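Local coordinates for protein techylectin-5A (Tachypleus tridentatus, PDB 1JC9) that agglutinates bacteria and human erythrocytes in innate immunity by recognising acetyl group-containing substances on their surfaces, at residues Ile92-Tyr98 and Ile119-Leu125. Residues are numbered along the deposited sequence.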
ATOM      1  N   ILE A  92      -1.000   5.217  -2.971  1.00 16.64           N
ATOM      2  CA  ILE A  92       0.336   5.014  -2.428  1.00 16.92           C
ATOM      3  C   ILE A  92       0.996   3.724  -2.901  1.00 17.06           C
ATOM      4  O   ILE A  92       2.185   3.518  -2.666  1.00 16.60           O
ATOM      5  CB  ILE A  92       0.332   5.033  -0.872  1.00 18.22           C
ATOM      6  CG1 ILE A  92      -0.463   3.848  -0.324  1.00 17.76           C
ATOM      7  CG2 ILE A  92      -0.253   6.350  -0.367  1.00 17.44           C
ATOM      8  CD1 ILE A  92      -0.408   3.729   1.199  1.00 19.18           C
ATOM      9  N   GLN A  93       0.232   2.858  -3.565  1.00 16.47           N
ATOM     10  CA  GLN A  93       0.768   1.594  -4.074  1.00 17.29           C
ATOM     11  C   GLN A  93      -0.131   1.023  -5.161  1.00 17.66           C
ATOM     12  O   GLN A  93      -1.348   1.194  -5.118  1.00 17.80           O
ATOM     13  CB  GLN A  93       0.895   0.554  -2.948  1.00 18.12           C
ATOM     14  CG  GLN A  93       1.564  -0.766  -3.385  1.00 18.48           C
ATOM     15  CD  GLN A  93       0.576  -1.884  -3.724  1.00 21.79           C
ATOM     16  OE1 GLN A  93      -0.558  -1.634  -4.132  1.00 22.96           O
ATOM     17  NE2 GLN A  93       1.019  -3.128  -3.564  1.00 20.22           N
ATOM     18  N   ARG A  94       0.474   0.355  -6.139  1.00 18.04           N
ATOM     19  CA  ARG A  94      -0.281  -0.280  -7.213  1.00 19.44           C
ATOM     20  C   ARG A  94       0.494  -1.438  -7.830  1.00 19.69           C
ATOM     21  O   ARG A  94       1.705  -1.356  -8.017  1.00 19.18           O
ATOM     22  CB  ARG A  94      -0.636   0.717  -8.324  1.00 18.86           C
ATOM     23  CG  ARG A  94      -1.472   0.074  -9.439  1.00 20.00           C
ATOM     24  CD  ARG A  94      -1.716   1.000 -10.628  1.00 22.37           C
ATOM     25  NE  ARG A  94      -2.528   2.171 -10.294  1.00 22.44           N
ATOM     26  CZ  ARG A  94      -2.091   3.426 -10.373  1.00 21.96           C
ATOM     27  NH1 ARG A  94      -0.850   3.675 -10.776  1.00 20.89           N
ATOM     28  NH2 ARG A  94      -2.895   4.433 -10.056  1.00 21.52           N
ATOM     29  N   ARG A  95      -0.222  -2.519  -8.131  1.00 20.97           N
ATOM     30  CA  ARG A  95       0.350  -3.697  -8.776  1.00 21.98           C
ATOM     31  C   ARG A  95      -0.510  -3.948 -10.013  1.00 22.29           C
ATOM     32  O   ARG A  95      -1.731  -3.793  -9.972  1.00 21.77           O
ATOM     33  CB  ARG A  95       0.291  -4.932  -7.864  1.00 21.10           C
ATOM     34  CG  ARG A  95       1.051  -4.813  -6.548  1.00 21.32           C
ATOM     35  CD  ARG A  95       2.500  -4.380  -6.752  1.00 21.12           C
ATOM     36  NE  ARG A  95       3.318  -5.352  -7.478  1.00 20.22           N
ATOM     37  CZ  ARG A  95       3.833  -6.460  -6.947  1.00 22.03           C
ATOM     38  NH1 ARG A  95       3.619  -6.768  -5.669  1.00 18.46           N
ATOM     39  NH2 ARG A  95       4.601  -7.245  -7.691  1.00 22.11           N
ATOM     40  N   GLY A  96       0.134  -4.314 -11.112  1.00 25.35           N
ATOM     41  CA  GLY A  96      -0.583  -4.586 -12.344  1.00 28.32           C
ATOM     42  C   GLY A  96       0.374  -5.236 -13.317  1.00 30.08           C
ATOM     43  O   GLY A  96       1.548  -5.410 -12.996  1.00 30.68           O
ATOM     44  N   ASN A  97      -0.111  -5.611 -14.495  1.00 33.13           N
ATOM     45  CA  ASN A  97       0.751  -6.229 -15.496  1.00 35.27           C
ATOM     46  C   ASN A  97       1.252  -5.107 -16.399  1.00 34.85           C
ATOM     47  O   ASN A  97       0.658  -4.832 -17.438  1.00 35.36           O
ATOM     48  CB  ASN A  97      -0.036  -7.243 -16.322  1.00 38.36           C
ATOM     49  CG  ASN A  97       0.866  -8.194 -17.083  1.00 41.97           C
ATOM     50  OD1 ASN A  97       1.932  -7.803 -17.563  1.00 44.67           O
ATOM     51  ND2 ASN A  97       0.440  -9.447 -17.207  1.00 42.74           N
ATOM     52  N   TYR A  98       2.345  -4.462 -15.999  1.00 34.91           N
ATOM     53  CA  TYR A  98       2.887  -3.343 -16.760  1.00 34.25           C
ATOM     54  C   TYR A  98       4.228  -3.600 -17.432  1.00 34.75           C
ATOM     55  O   TYR A  98       4.841  -2.676 -17.958  1.00 36.92           O
ATOM     56  CB  TYR A  98       3.005  -2.114 -15.854  1.00 33.63           C
ATOM     57  CG  TYR A  98       1.681  -1.630 -15.310  1.00 33.52           C
ATOM     58  CD1 TYR A  98       0.759  -0.990 -16.136  1.00 33.80           C
ATOM     59  CD2 TYR A  98       1.339  -1.827 -13.972  1.00 32.69           C
ATOM     60  CE1 TYR A  98      -0.471  -0.559 -15.644  1.00 33.80           C
ATOM     61  CE2 TYR A  98       0.112  -1.400 -13.470  1.00 31.95           C
ATOM     62  CZ  TYR A  98      -0.786  -0.768 -14.310  1.00 33.20           C
ATOM     63  OH  TYR A  98      -1.999  -0.342 -13.820  1.00 34.11           O
ATOM     64  N   ILE A 119       4.344   6.255 -10.853  1.00 24.21           N
ATOM     65  CA  ILE A 119       3.024   6.458 -10.255  1.00 24.06           C
ATOM     66  C   ILE A 119       1.834   6.168 -11.173  1.00 25.34           C
ATOM     67  O   ILE A 119       0.696   6.100 -10.709  1.00 24.44           O
ATOM     68  CB  ILE A 119       2.871   7.888  -9.695  1.00 23.79           C
ATOM     69  CG1 ILE A 119       3.050   8.911 -10.814  1.00 23.79           C
ATOM     70  CG2 ILE A 119       3.883   8.119  -8.581  1.00 22.03           C
ATOM     71  CD1 ILE A 119       2.693  10.312 -10.404  1.00 26.33           C
ATOM     72  N   GLU A 120       2.083   5.996 -12.466  1.00 25.82           N
ATOM     73  CA  GLU A 120       0.998   5.694 -13.396  1.00 28.84           C
ATOM     74  C   GLU A 120       0.924   4.197 -13.694  1.00 27.50           C
ATOM     75  O   GLU A 120      -0.001   3.730 -14.356  1.00 27.30           O
ATOM     76  CB  GLU A 120       1.167   6.485 -14.698  1.00 32.85           C
ATOM     77  CG  GLU A 120       0.971   7.984 -14.527  1.00 38.71           C
ATOM     78  CD  GLU A 120       0.995   8.737 -15.843  1.00 42.84           C
ATOM     79  OE1 GLU A 120       0.105   8.494 -16.683  1.00 44.89           O
ATOM     80  OE2 GLU A 120       1.903   9.572 -16.037  1.00 46.00           O
ATOM     81  N   LYS A 121       1.905   3.452 -13.198  1.00 26.16           N
ATOM     82  CA  LYS A 121       1.956   2.007 -13.384  1.00 26.43           C
ATOM     83  C   LYS A 121       2.085   1.361 -12.012  1.00 25.12           C
ATOM     84  O   LYS A 121       1.367   1.750 -11.090  1.00 23.90           O
ATOM     85  CB  LYS A 121       3.132   1.646 -14.288  1.00 28.50           C
ATOM     86  CG  LYS A 121       2.960   2.220 -15.688  1.00 33.03           C
ATOM     87  CD  LYS A 121       4.125   1.909 -16.604  1.00 37.22           C
ATOM     88  CE  LYS A 121       3.850   2.444 -18.006  1.00 41.08           C
ATOM     89  NZ  LYS A 121       5.002   2.218 -18.928  1.00 45.34           N
ATOM     90  N   ASP A 122       2.977   0.385 -11.860  1.00 23.53           N
ATOM     91  CA  ASP A 122       3.146  -0.252 -10.555  1.00 22.61           C
ATOM     92  C   ASP A 122       4.239   0.458  -9.758  1.00 22.09           C
ATOM     93  O   ASP A 122       5.304   0.773 -10.290  1.00 21.57           O
ATOM     94  CB  ASP A 122       3.442  -1.754 -10.706  1.00 25.08           C
ATOM     95  CG  ASP A 122       4.505  -2.060 -11.757  1.00 27.88           C
ATOM     96  OD1 ASP A 122       4.775  -1.207 -12.628  1.00 29.65           O
ATOM     97  OD2 ASP A 122       5.059  -3.180 -11.718  1.00 28.78           O
ATOM     98  N   PHE A 123       3.968   0.727  -8.481  1.00 20.07           N
ATOM     99  CA  PHE A 123       4.930   1.448  -7.654  1.00 18.93           C
ATOM    100  C   PHE A 123       4.633   1.361  -6.160  1.00 18.04           C
ATOM    101  O   PHE A 123       3.604   0.835  -5.742  1.00 18.76           O
ATOM    102  CB  PHE A 123       4.914   2.930  -8.029  1.00 17.43           C
ATOM    103  CG  PHE A 123       3.676   3.652  -7.553  1.00 19.45           C
ATOM    104  CD1 PHE A 123       2.440   3.418  -8.156  1.00 19.49           C
ATOM    105  CD2 PHE A 123       3.733   4.509  -6.454  1.00 19.21           C
ATOM    106  CE1 PHE A 123       1.278   4.021  -7.669  1.00 20.52           C
ATOM    107  CE2 PHE A 123       2.576   5.119  -5.956  1.00 18.30           C
ATOM    108  CZ  PHE A 123       1.348   4.875  -6.563  1.00 21.48           C
ATOM    109  N   TRP A 124       5.567   1.898  -5.377  1.00 17.80           N
ATOM    110  CA  TRP A 124       5.465   1.998  -3.926  1.00 18.23           C
ATOM    111  C   TRP A 124       5.906   3.437  -3.695  1.00 18.93           C
ATOM    112  O   TRP A 124       7.028   3.801  -4.039  1.00 19.11           O
ATOM    113  CB  TRP A 124       6.425   1.039  -3.217  1.00 17.77           C
ATOM    114  CG  TRP A 124       6.389   1.203  -1.715  1.00 19.00           C
ATOM    115  CD1 TRP A 124       7.322   1.827  -0.932  1.00 19.55           C
ATOM    116  CD2 TRP A 124       5.358   0.751  -0.826  1.00 17.99           C
ATOM    117  NE1 TRP A 124       6.934   1.788   0.392  1.00 19.57           N
ATOM    118  CE2 TRP A 124       5.732   1.134   0.482  1.00 18.18           C
ATOM    119  CE3 TRP A 124       4.152   0.059  -1.008  1.00 18.50           C
ATOM    120  CZ2 TRP A 124       4.947   0.845   1.602  1.00 17.84           C
ATOM    121  CZ3 TRP A 124       3.371  -0.228   0.109  1.00 18.71           C
ATOM    122  CH2 TRP A 124       3.775   0.166   1.396  1.00 18.78           C
ATOM    123  N   LEU A 125       5.026   4.256  -3.128  1.00 18.90           N
ATOM    124  CA  LEU A 125       5.331   5.667  -2.923  1.00 18.68           C
ATOM    125  C   LEU A 125       6.585   5.972  -2.109  1.00 17.74           C
ATOM    126  O   LEU A 125       7.293   6.929  -2.408  1.00 19.60           O
ATOM    127  CB  LEU A 125       4.124   6.376  -2.292  1.00 18.70           C
ATOM    128  CG  LEU A 125       4.177   7.905  -2.285  1.00 20.86           C
ATOM    129  CD1 LEU A 125       4.174   8.424  -3.724  1.00 20.15           C
ATOM    130  CD2 LEU A 125       2.984   8.459  -1.520  1.00 21.34           C
TER
HETATM  131  O   HOH W   1       3.352  -5.035 -10.342  1.00 29.81           O
HETATM  132  O   HOH W   2       4.580  -4.726 -14.077  1.00 22.68           O
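Two backbone hydrogen bonds join strands 89-95 and 123-124 antiparallel: Arg-94 N to Phe-123 O (3.2 Å) and Phe-123 N to Arg-94 O (3.1 Å). A third, Leu-125 N to Ile-92 O (3.0 Å), continues the pairing one residue further. Gln-93 and Trp-124 form the adjoining non-hydrogen-bonded pair (CA-CA 4.7 Å). Strand 89-95 also pairs with 250-261, with a classic beta bulge (Ile-92, Gln-93 opposite Met-257); the contact adds a short strand to the fibrinogen-like domain's antiparallel sheet.

Arg-94 NH1 donates to Ile-119 O (2.9 Å, N-H...O 158°) and Lys-121 O (3.0 Å, 161°); its NE salt-bridges Glu-256. Lys-121 CB makes a CH-pi contact, 4.0 Å from the Tyr-98 ring centroid, 20° off the normal.

Water 1 accepts from Arg-95 NE (2.9 Å) and donates to Gly-96 O (3.2 Å); water 2 accepts from Tyr-98 N (3.0 Å); both donate to Asp-122 OD2 (2.9 Å), also hydrogen-bonded to Asn-100 ND2. Arg-95 NH1 donates to Gly-226 O. Carbonyls thus meet Arg-94 NH1, and water, not a direct salt bridge, links Asp-122 to Arg-95.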